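PDB 6SLN: RagA protein from Porphyromonas gingivalis, which probably takes up substrates across the bacterial outer membrane as a TonB-dependent receptor, with a plug domain seated inside a beta-barrel. Local coordinates for residues 117-122 with 181-186; 169-174 with 441-446. All coordinates share one frame; numbering follows the deposited sequence.

Contact 1. Residues 117-122 with 181-186; sequences NIMDAL and ESMSVL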
loop_
_atom_site.group_PDB
_atom_site.type_symbol
_atom_site.label_atom_id
_atom_site.label_comp_id
_atom_site.label_asym_id
_atom_site.label_seq_id
_atom_site.Cartn_x
_atom_site.Cartn_y
_atom_site.Cartn_z
ATOM N N ASN A 117 27.492 -2.194 -11.009
ATOM C CA ASN A 117 28.181 -2.345 -9.728
ATOM C C ASN A 117 29.558 -1.703 -9.857
ATOM O O ASN A 117 30.529 -2.341 -10.256
ATOM C CB ASN A 117 28.234 -3.823 -9.357
ATOM C CG ASN A 117 29.144 -4.104 -8.193
ATOM O OD1 ASN A 117 29.789 -5.144 -8.151
ATOM N ND2 ASN A 117 29.199 -3.188 -7.235
ATOM N N ILE A 118 29.634 -0.415 -9.503
ATOM C CA ILE A 118 30.826 0.407 -9.735
ATOM C C ILE A 118 32.019 -0.065 -8.910
ATOM O O ILE A 118 33.165 0.021 -9.370
ATOM C CB ILE A 118 30.507 1.886 -9.443
ATOM C CG1 ILE A 118 31.761 2.759 -9.555
ATOM C CG2 ILE A 118 29.914 2.025 -8.069
ATOM C CD1 ILE A 118 32.219 3.009 -10.989
ATOM N N MET A 119 31.791 -0.562 -7.688
ATOM C CA MET A 119 32.917 -0.954 -6.838
ATOM C C MET A 119 33.719 -2.084 -7.471
ATOM O O MET A 119 34.939 -2.188 -7.251
ATOM C CB MET A 119 32.417 -1.355 -5.446
ATOM C CG MET A 119 32.099 -0.153 -4.528
ATOM S SD MET A 119 33.513 0.965 -4.384
ATOM C CE MET A 119 33.020 2.358 -5.375
ATOM N N ASP A 120 33.051 -2.915 -8.282
ATOM C CA ASP A 120 33.728 -3.976 -9.006
ATOM C C ASP A 120 34.900 -3.445 -9.823
ATOM O O ASP A 120 35.914 -4.139 -9.983
ATOM C CB ASP A 120 32.726 -4.698 -9.908
ATOM C CG ASP A 120 33.337 -5.878 -10.616
ATOM O OD1 ASP A 120 33.424 -6.965 -9.995
ATOM O OD2 ASP A 120 33.737 -5.710 -11.788
ATOM N N ALA A 121 34.793 -2.210 -10.320
ATOM C CA ALA A 121 35.850 -1.616 -11.133
ATOM C C ALA A 121 37.081 -1.224 -10.321
ATOM O O ALA A 121 38.083 -0.817 -10.919
ATOM C CB ALA A 121 35.310 -0.387 -11.874
ATOM N N LEU A 122 37.027 -1.313 -8.989
ATOM C CA LEU A 122 38.171 -1.004 -8.147
ATOM C C LEU A 122 38.829 -2.248 -7.579
ATOM O O LEU A 122 39.849 -2.135 -6.901
ATOM C CB LEU A 122 37.765 -0.021 -7.037
ATOM C CG LEU A 122 37.623 1.338 -7.730
ATOM C CD1 LEU A 122 36.168 1.749 -7.904
ATOM C CD2 LEU A 122 38.477 2.459 -7.093
ATOM N N GLU A 181 34.820 12.231 -11.307
ATOM C CA GLU A 181 36.151 12.719 -11.650
ATOM C C GLU A 181 37.222 11.820 -11.062
ATOM O O GLU A 181 38.155 11.401 -11.757
ATOM C CB GLU A 181 36.339 14.146 -11.139
ATOM C CG GLU A 181 37.638 14.791 -11.565
ATOM C CD GLU A 181 37.844 14.712 -13.061
ATOM O OE1 GLU A 181 38.459 13.726 -13.522
ATOM O OE2 GLU A 181 37.386 15.631 -13.778
ATOM N N SER A 182 37.107 11.525 -9.778
ATOM C CA SER A 182 38.096 10.720 -9.097
ATOM C C SER A 182 37.400 9.964 -7.983
ATOM O O SER A 182 36.220 10.184 -7.687
ATOM C CB SER A 182 39.238 11.581 -8.550
ATOM O OG SER A 182 38.755 12.828 -8.077
ATOM N N MET A 183 38.143 9.041 -7.391
ATOM C CA MET A 183 37.704 8.331 -6.201
ATOM C C MET A 183 38.914 8.182 -5.299
ATOM O O MET A 183 39.951 7.654 -5.719
ATOM C CB MET A 183 37.094 6.974 -6.546
ATOM C CG MET A 183 36.819 6.129 -5.335
ATOM S SD MET A 183 36.017 4.587 -5.785
ATOM C CE MET A 183 34.660 5.167 -6.802
ATOM N N SER A 184 38.800 8.714 -4.090
ATOM C CA SER A 184 39.854 8.637 -3.090
ATOM C C SER A 184 39.475 7.603 -2.041
ATOM O O SER A 184 38.343 7.596 -1.545
ATOM C CB SER A 184 40.094 9.996 -2.431
ATOM O OG SER A 184 40.373 11.000 -3.390
ATOM N N VAL A 185 40.404 6.711 -1.722
ATOM C CA VAL A 185 40.182 5.728 -0.674
ATOM C C VAL A 185 41.056 6.120 0.504
ATOM O O VAL A 185 42.281 6.224 0.369
ATOM C CB VAL A 185 40.464 4.296 -1.156
ATOM C CG1 VAL A 185 40.174 3.286 -0.041
ATOM C CG2 VAL A 185 39.596 3.995 -2.367
ATOM N N LEU A 186 40.417 6.375 1.646
ATOM C CA LEU A 186 41.099 6.791 2.863
ATOM C C LEU A 186 41.213 5.602 3.814
ATOM O O LEU A 186 40.196 5.037 4.237
ATOM C CB LEU A 186 40.357 7.944 3.531
ATOM C CG LEU A 186 39.793 9.029 2.629
ATOM C CD1 LEU A 186 39.166 10.060 3.496
ATOM C CD2 LEU A 186 40.878 9.650 1.784
#
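Met183 reaches out from its strand and brings its thioether end against both Met119 and Leu122. Its chain runs extended as far as SD, with CG anti to the backbone N (chi1 171°), and bends only at the last torsion. That carries SD well clear of the strand backbone. SD meets both branches of Leu122: CD1 and CD2 of Leu122 each lie 3.5 Å from SD of Met183. The sulfur therefore faces the forked end of the leucine. The terminal methyl also stays near CD1 of Leu122, at 3.9 Å, and CE of Met183 meets CE of Met119 at 3.6 Å, methyl against methyl. Met119 is bent at chi2 and chi3, which brings its CE to the end of Met183, although its CB does not point at the strand. Both pairs of side chains cross at a slant.

No hydrogen bond joins the two segments, so the contact is apolar packing between buried side chains. Val105, Val204 and Ile206 extend it along the neighbouring strands, and Val144 packs on Met119. A short 3-10 turn, 119-122, is thus packed by its side chains on one face of the mixed sheet, at strand 180-186. This is the hydrophobic interior of the plug domain of a TonB-dependent receptor.

Contact 2. Residues 169-174 with 441-446; sequences LDVVAT and QANVNG. With C8E ((hydroxyethyloxy)tri(ethyloxy)octane), chain I.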
loop_
_atom_site.group_PDB
_atom_site.type_symbol
_atom_site.label_atom_id
_atom_site.label_comp_id
_atom_site.label_asym_id
_atom_site.label_seq_id
_atom_site.Cartn_x
_atom_site.Cartn_y
_atom_site.Cartn_z
ATOM N N LEU A 169 25.130 2.554 -1.324
ATOM C CA LEU A 169 25.705 2.027 -2.557
ATOM C C LEU A 169 24.630 1.829 -3.617
ATOM O O LEU A 169 24.907 1.994 -4.809
ATOM C CB LEU A 169 26.467 0.716 -2.303
ATOM C CG LEU A 169 28.002 0.838 -2.371
ATOM C CD1 LEU A 169 28.712 -0.491 -2.637
ATOM C CD2 LEU A 169 28.465 1.890 -3.385
ATOM N N ASP A 170 23.400 1.496 -3.212
ATOM C CA ASP A 170 22.313 1.413 -4.185
ATOM C C ASP A 170 22.083 2.761 -4.859
ATOM O O ASP A 170 21.904 2.835 -6.084
ATOM C CB ASP A 170 21.025 0.926 -3.514
ATOM C CG ASP A 170 21.153 -0.473 -2.933
ATOM O OD1 ASP A 170 21.762 -1.346 -3.593
ATOM O OD2 ASP A 170 20.639 -0.697 -1.814
ATOM N N VAL A 171 22.093 3.843 -4.077
ATOM C CA VAL A 171 21.905 5.164 -4.664
ATOM C C VAL A 171 23.117 5.506 -5.529
ATOM O O VAL A 171 23.002 6.242 -6.516
ATOM C CB VAL A 171 21.642 6.204 -3.543
ATOM C CG1 VAL A 171 21.691 7.629 -4.062
ATOM C CG2 VAL A 171 20.287 5.953 -2.859
ATOM N N VAL A 172 24.286 4.953 -5.199
ATOM C CA VAL A 172 25.466 5.156 -6.037
ATOM C C VAL A 172 25.288 4.468 -7.387
ATOM O O VAL A 172 25.681 5.012 -8.421
ATOM C CB VAL A 172 26.739 4.669 -5.319
ATOM C CG1 VAL A 172 27.901 4.627 -6.297
ATOM C CG2 VAL A 172 27.074 5.575 -4.168
ATOM N N ALA A 173 24.683 3.268 -7.401
ATOM C CA ALA A 173 24.348 2.603 -8.662
ATOM C C ALA A 173 23.359 3.401 -9.527
ATOM O O ALA A 173 23.357 3.240 -10.755
ATOM C CB ALA A 173 23.773 1.213 -8.386
ATOM N N THR A 174 22.500 4.231 -8.926
ATOM C CA THR A 174 21.587 5.047 -9.723
ATOM C C THR A 174 22.272 6.265 -10.328
ATOM O O THR A 174 21.595 7.078 -10.965
ATOM C CB THR A 174 20.378 5.513 -8.892
ATOM O OG1 THR A 174 20.775 6.507 -7.924
ATOM C CG2 THR A 174 19.685 4.325 -8.182
ATOM N N GLN A 441 14.770 8.315 -7.880
ATOM C CA GLN A 441 15.864 8.797 -7.054
ATOM C C GLN A 441 16.087 10.277 -7.311
ATOM O O GLN A 441 16.226 10.694 -8.464
ATOM C CB GLN A 441 17.156 8.024 -7.343
ATOM C CG GLN A 441 18.279 8.307 -6.360
ATOM C CD GLN A 441 17.927 7.821 -4.960
ATOM O OE1 GLN A 441 17.135 6.874 -4.800
ATOM N NE2 GLN A 441 18.505 8.464 -3.935
ATOM N N ALA A 442 16.132 11.060 -6.238
ATOM C CA ALA A 442 16.567 12.443 -6.308
ATOM C C ALA A 442 17.534 12.705 -5.174
ATOM O O ALA A 442 17.332 12.240 -4.047
ATOM C CB ALA A 442 15.419 13.417 -6.209
ATOM N N ASN A 443 18.582 13.453 -5.486
ATOM C CA ASN A 443 19.650 13.766 -4.549
ATOM C C ASN A 443 19.920 15.252 -4.695
ATOM O O ASN A 443 20.382 15.701 -5.749
ATOM C CB ASN A 443 20.897 12.923 -4.840
ATOM C CG ASN A 443 20.577 11.437 -5.035
ATOM O OD1 ASN A 443 20.088 10.755 -4.118
ATOM N ND2 ASN A 443 20.867 10.926 -6.225
ATOM N N VAL A 444 19.602 16.025 -3.662
ATOM C CA VAL A 444 19.490 17.478 -3.783
ATOM C C VAL A 444 20.458 18.102 -2.782
ATOM O O VAL A 444 20.134 18.236 -1.600
ATOM C CB VAL A 444 18.050 17.949 -3.551
ATOM C CG1 VAL A 444 17.903 19.413 -3.856
ATOM C CG2 VAL A 444 17.101 17.180 -4.433
ATOM N N ASN A 445 21.644 18.487 -3.250
ATOM C CA ASN A 445 22.714 18.998 -2.406
ATOM C C ASN A 445 22.937 20.464 -2.724
ATOM O O ASN A 445 23.033 20.834 -3.894
ATOM C CB ASN A 445 24.011 18.230 -2.646
ATOM C CG ASN A 445 23.761 16.798 -3.071
ATOM O OD1 ASN A 445 23.763 16.503 -4.257
ATOM N ND2 ASN A 445 23.559 15.898 -2.105
ATOM N N GLY A 446 23.023 21.281 -1.684
ATOM C CA GLY A 446 23.421 22.664 -1.844
ATOM C C GLY A 446 24.439 23.033 -0.787
ATOM O O GLY A 446 24.425 22.507 0.326
HETATM C C1 C8E I . 18.049 9.334 -21.393
HETATM C C2 C8E I . 17.220 10.534 -20.929
HETATM C C3 C8E I . 17.619 11.052 -19.543
HETATM C C4 C8E I . 16.402 11.493 -18.709
HETATM C C5 C8E I . 16.625 11.297 -17.203
HETATM C C6 C8E I . 16.017 12.378 -16.301
HETATM C C7 C8E I . 16.059 11.966 -14.822
HETATM C C8 C8E I . 14.854 12.504 -14.037
HETATM O O9 C8E I . 14.582 11.720 -12.885
HETATM C C10 C8E I . 14.399 12.461 -11.688
HETATM C C11 C8E I . 13.576 11.658 -10.670
HETATM O O12 C8E I . 13.256 12.417 -9.510
HETATM C C13 C8E I . 12.155 11.926 -8.750
HETATM C C14 C8E I . 12.383 12.224 -7.257
HETATM O O15 C8E I . 11.237 12.192 -6.420
HETATM C C16 C8E I . 10.950 13.463 -5.847
HETATM C C17 C8E I . 12.182 14.212 -5.298
HETATM O O18 C8E I . 11.934 15.593 -5.019
HETATM C C19 C8E I . 12.950 16.242 -4.267
HETATM C C20 C8E I . 12.433 17.548 -3.653
HETATM O O21 C8E I . 13.451 18.365 -3.096
#
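Val171 lays its two methyl groups against the side-chain amide of Gln441. CG1 and CG2 of Val171 each come within 3.3 Å of NE2 of Gln441, so the amide nitrogen sits over the fork of the valine. The two side chains cross at about a right angle. Gln441 starts with CG anti to its backbone N (chi1 -170°), which sends the chain toward the helix, and a bend at chi2 then turns the amide onto Val171. The oxygen end of that amide is held from outside the two segments: OE1 of Gln441 is hydrogen-bonded to OG1 of Thr467 on the next strand, 456-475.

Thr174 meets the same glutamine nearer its backbone. Its OG1 lies 3.5 Å from CG of Gln441, again with the side chains nearly perpendicular. The hydroxyl itself is tied back to its own segment. OG1 of Thr174 donates to O of Val171 at 2.6 Å, tilted 22° from the carbonyl plane. This bond fixes the rotation of Thr174 at the end of helix 169-173.

Asn443, two residues along the strand, adds a lighter contact beside CG1 of Val171, the two side chains running past each other in opposite directions.

No hydrogen bond crosses between the segments. The alternating strand turns Gln441 and Asn443 inward, while Ala442 points away from the helix. CB of Ala442 touches C14 of a bound C8E detergent molecule at 3.4 Å. One strand therefore packs on the plug with one face and on detergent with the other, as expected for the wall of a TonB-dependent outer-membrane beta-barrel around its plug.

Overall arrangement
From the N terminus the chain reaches 117-122 first, then helix 169-173, then strand 180-186, where contact 1 closes a loop of 58 residues inside the plug. Contact 2 starts within that loop, at 169-174, and closes much later at 441-446, after 266 intervening residues. The two loops therefore cross rather than nest. Contact 1 ties a 3-10 turn to the plug sheet, and contact 2 joins the plug to the barrel wall. Their centres are 16 Å apart, yet they touch: CG2 of Ile118 packs on CG1 of Val172 at 3.7 Å. Helix 169-173 thus lies between the plug interior and the barrel.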